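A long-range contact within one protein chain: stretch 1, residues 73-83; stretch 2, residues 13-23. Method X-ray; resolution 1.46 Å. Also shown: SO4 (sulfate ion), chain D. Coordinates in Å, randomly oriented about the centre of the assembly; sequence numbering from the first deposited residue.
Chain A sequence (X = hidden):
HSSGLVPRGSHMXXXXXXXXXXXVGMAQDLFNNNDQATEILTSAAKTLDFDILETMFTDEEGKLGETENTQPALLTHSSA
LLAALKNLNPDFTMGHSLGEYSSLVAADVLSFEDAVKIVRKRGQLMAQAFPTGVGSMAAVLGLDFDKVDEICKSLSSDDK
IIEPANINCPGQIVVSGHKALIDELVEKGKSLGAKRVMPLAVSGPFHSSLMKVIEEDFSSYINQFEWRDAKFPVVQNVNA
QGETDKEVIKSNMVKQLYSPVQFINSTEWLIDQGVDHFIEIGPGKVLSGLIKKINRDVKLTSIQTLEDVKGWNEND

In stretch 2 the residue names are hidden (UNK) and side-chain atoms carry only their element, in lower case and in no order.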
# COMPACT_ATOMS: atom_id res chain seq x y z
N ALA A 73 -10.18 -1.22 6.33
CA ALA A 73 -9.86 -2.46 7.08
C ALA A 73 -8.36 -2.68 7.25
O ALA A 73 -7.89 -3.00 8.34
CB ALA A 73 -10.46 -3.64 6.26
N LEU A 74 -7.58 -2.44 6.22
CA LEU A 74 -6.14 -2.63 6.28
C LEU A 74 -5.52 -1.56 7.17
O LEU A 74 -4.62 -1.90 7.94
CB LEU A 74 -5.56 -2.51 4.85
CG LEU A 74 -5.79 -3.74 3.96
CD1 LEU A 74 -5.64 -3.35 2.46
CD2 LEU A 74 -4.83 -4.87 4.31
N LEU A 75 -5.92 -0.29 6.98
CA LEU A 75 -5.40 0.74 7.90
C LEU A 75 -5.66 0.39 9.35
O LEU A 75 -4.76 0.59 10.20
CB LEU A 75 -6.03 2.11 7.52
CG LEU A 75 -5.43 3.25 8.34
CD1 LEU A 75 -4.19 3.77 7.65
CD2 LEU A 75 -6.45 4.37 8.38
N THR A 76 -6.90 -0.08 9.62
CA THR A 76 -7.27 -0.38 10.99
C THR A 76 -6.43 -1.53 11.53
O THR A 76 -5.89 -1.46 12.67
CB THR A 76 -8.72 -0.77 11.03
OG1 THR A 76 -9.45 0.43 10.66
CG2 THR A 76 -9.16 -1.17 12.46
N HIS A 77 -6.22 -2.61 10.75
CA HIS A 77 -5.46 -3.76 11.24
C HIS A 77 -4.00 -3.36 11.47
O HIS A 77 -3.45 -3.61 12.56
CB HIS A 77 -5.52 -4.84 10.17
CG HIS A 77 -4.97 -6.18 10.61
ND1 HIS A 77 -4.50 -6.51 11.88
CD2 HIS A 77 -4.86 -7.28 9.84
CE1 HIS A 77 -4.16 -7.80 11.86
NE2 HIS A 77 -4.34 -8.27 10.62
N SER A 78 -3.36 -2.68 10.53
CA SER A 78 -1.98 -2.29 10.69
C SER A 78 -1.82 -1.31 11.86
O SER A 78 -0.84 -1.42 12.63
CB SER A 78 -1.43 -1.64 9.40
OG SER A 78 -1.21 -2.65 8.41
N SER A 79 -2.78 -0.38 11.99
CA SER A 79 -2.63 0.63 13.08
C SER A 79 -2.88 -0.04 14.43
O SER A 79 -2.32 0.42 15.46
CB SER A 79 -3.65 1.74 12.87
OG SER A 79 -3.29 2.50 11.66
N ALA A 80 -3.75 -1.03 14.49
CA ALA A 80 -4.05 -1.71 15.77
C ALA A 80 -2.83 -2.48 16.21
O ALA A 80 -2.43 -2.45 17.38
CB ALA A 80 -5.26 -2.67 15.60
N LEU A 81 -2.18 -3.17 15.27
CA LEU A 81 -0.91 -3.85 15.57
C LEU A 81 0.11 -2.86 16.02
O LEU A 81 0.88 -3.11 16.99
CB LEU A 81 -0.37 -4.68 14.40
CG LEU A 81 -1.19 -5.87 13.99
CD1 LEU A 81 -0.74 -6.39 12.63
CD2 LEU A 81 -1.03 -7.02 14.98
N LEU A 82 0.27 -1.77 15.28
CA LEU A 82 1.26 -0.75 15.60
C LEU A 82 1.05 -0.22 17.03
O LEU A 82 2.04 -0.09 17.74
CB LEU A 82 1.18 0.35 14.48
CG LEU A 82 2.24 1.44 14.65
CD1 LEU A 82 3.55 0.86 14.25
CD2 LEU A 82 1.83 2.46 13.68
N ALA A 83 -0.21 0.01 17.44
CA ALA A 83 -0.51 0.64 18.77
C ALA A 83 -0.07 -0.39 19.85
O ALA A 83 0.28 0.04 20.94
CB ALA A 83 -1.96 0.94 18.83
N UNK A 13 13.17 -0.01 9.04
CA UNK A 13 11.97 0.65 8.48
C UNK A 13 10.75 -0.24 8.76
O UNK A 13 10.87 -1.46 8.65
c UNK A 13 12.12 0.87 6.90
N UNK A 14 9.67 0.40 9.20
CA UNK A 14 8.41 -0.32 9.33
C UNK A 14 7.60 -0.09 8.07
O UNK A 14 7.56 1.04 7.56
c UNK A 14 6.55 2.08 11.89
c UNK A 14 8.37 -0.41 11.91
c UNK A 14 7.36 1.61 10.64
c UNK A 14 7.65 0.13 10.60
N UNK A 15 6.98 -1.15 7.56
CA UNK A 15 6.36 -1.03 6.24
C UNK A 15 4.97 -1.66 6.30
O UNK A 15 4.71 -2.60 7.12
c UNK A 15 8.20 -3.94 4.27
c UNK A 15 7.19 -1.70 5.10
c UNK A 15 7.31 -3.21 5.29
c UNK A 15 8.61 -1.07 5.08
N UNK A 16 4.08 -1.16 5.45
CA UNK A 16 2.65 -1.53 5.61
C UNK A 16 2.08 -1.98 4.26
O UNK A 16 2.16 -1.26 3.26
c UNK A 16 3.72 1.68 8.83
c UNK A 16 3.30 1.03 9.99
c UNK A 16 2.39 0.15 7.47
c UNK A 16 2.47 -0.12 9.89
c UNK A 16 3.20 1.29 7.56
c UNK A 16 2.05 -0.54 8.62
c UNK A 16 1.91 -0.30 6.12
N UNK A 17 1.40 -3.13 4.20
CA UNK A 17 0.79 -3.62 2.95
C UNK A 17 -0.51 -2.89 2.64
O UNK A 17 -1.12 -2.22 3.48
c UNK A 17 1.23 -4.05 5.36
c UNK A 17 0.52 -5.08 3.28
c UNK A 17 0.19 -5.07 4.76
N UNK A 18 -0.90 -3.07 1.39
CA UNK A 18 -2.14 -2.50 0.83
C UNK A 18 -3.08 -3.58 0.29
O UNK A 18 -2.97 -4.79 0.65
N UNK A 19 -3.95 -3.09 -0.59
CA UNK A 19 -4.98 -4.00 -1.24
C UNK A 19 -4.33 -5.25 -1.73
O UNK A 19 -3.26 -5.22 -2.44
c UNK A 19 -5.60 -3.18 -2.38
c UNK A 19 -6.81 -3.89 -3.00
o UNK A 19 -8.30 -2.60 -1.65
c UNK A 19 -8.04 -3.69 -2.18
n UNK A 19 -8.88 -4.78 -2.08
N UNK A 20 -4.97 -6.37 -1.42
CA UNK A 20 -4.40 -7.69 -1.79
C UNK A 20 -3.87 -8.46 -0.61
O UNK A 20 -3.86 -9.71 -0.67
N UNK A 21 -3.56 -7.77 0.49
CA UNK A 21 -3.11 -8.47 1.67
C UNK A 21 -4.22 -8.83 2.70
O UNK A 21 -4.00 -9.58 3.64
c UNK A 21 -2.02 -7.64 2.38
N UNK A 22 -5.45 -8.34 2.47
CA UNK A 22 -6.54 -8.57 3.43
C UNK A 22 -6.88 -10.08 3.51
O UNK A 22 -6.66 -10.83 2.52
c UNK A 22 -7.88 -7.75 0.46
n UNK A 22 -8.50 -8.23 -0.63
c UNK A 22 -8.52 -8.21 1.72
o UNK A 22 -6.87 -7.05 0.39
c UNK A 22 -7.78 -7.76 3.02
N UNK A 23 -7.55 -10.45 4.58
CA UNK A 23 -8.09 -11.80 4.73
C UNK A 23 -9.19 -11.77 5.72
O UNK A 23 -9.05 -11.04 6.73
c UNK A 23 -7.01 -12.81 5.16
n UNK A 23 -6.08 -14.01 9.08
c UNK A 23 -6.29 -12.49 6.45
c UNK A 23 -5.28 -13.70 6.68
c UNK A 23 -4.87 -13.85 8.15
S SO4 D . 0.26 -4.98 -1.53
O1 SO4 D . 0.79 -4.36 -0.31
O2 SO4 D . -0.52 -6.32 -1.24
O3 SO4 D . -0.60 -3.93 -2.05
O4 SO4 D . 1.48 -5.34 -2.50
O HOH W 1 -1.61 -1.05 6.01

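Position 13 carries one side-chain carbon, out of reach of the helix 73-83. A lone CB means Ala13.

Position 14 has four carbons, forked at the first, with one arm two carbons long. Its CA-to-CB bond points toward the helix, and the end of the long arm reaches Leu82. That shape is isoleucine, Ile14. Its CD1 lies 4.0 Å from Leu82 CD1.

Position 15 has the same four carbons and the same fork, but is out of reach of the helix, as alternation along a strand leads one to expect. It is Ile15.

Position 16 has one carbon followed by a ring of six carbons with no oxygen. Its CA-to-CB bond points toward the helix, and the ring touches Ser78 and Leu82. It is Phe16. Its CD2 is 3.7 Å from Ser78 CB, and its CZ is 4.2 Å from Leu82 CD2. Both neighbours approach the ring obliquely.

Position 17 has three carbons that close a ring onto the backbone N, and the ring touches Ser78. Only proline closes such a ring, so this is Pro17. Pro17 CD is 4.1 Å from Ser78 OG. Water 1 donates hydrogen bonds from its O to Pro17 O (2.8 Å) and Ser78 OG (2.9 Å), linking Pro17, just past the strand, to the helix.

Position 18 has no side-chain atoms. Its backbone C lies 3.4 Å from Leu74 CD1. It is Gly18. Gly18 N donates a hydrogen bond to O1 of the sulfate (2.7 Å). A CB here would be crowded by sulfate O3.

Position 19 has three carbons, the third carrying one oxygen and one nitrogen. The CA-to-CB bond points away, but the backbone N is 3.5 Å from Leu74 CD1. It is a glutamine, Gln19.

Position 20 has no side-chain atoms and touches nothing on the helix. Its phi of 108° would jam a CB against the preceding carbonyl O. It is Gly20.

Position 21 has one carbon, a CB 4.4 Å from Leu74 CD2. It is Ala21. Ala21 N donates to Gly18 O (3.0 Å), within a type II turn.

Position 22 again has three carbons, the third with one oxygen and one nitrogen. Its CB is 4.3 Å from Leu74 CD2. It is Gln22. Gly20 N donates to Gln22 OE1 (2.7 Å).

Position 23 has four carbons in a row ending in nitrogen, and makes no contact with the helix. It is Lys23.

The contact is mainly apolar, with no direct hydrogen bond across it. Leu74, Ser78 and Leu82 recur every four residues, so they share one helix face. Leu82 meets Ile14 and Phe16, Ser78 packs by Phe16 and Pro17, and Leu74 fits against the turn. The strand runs at 150° to the helix, close to antiparallel, so the pairings run in reverse order.

Stretch 2, residues 13-23: AIIFPGQGAQK
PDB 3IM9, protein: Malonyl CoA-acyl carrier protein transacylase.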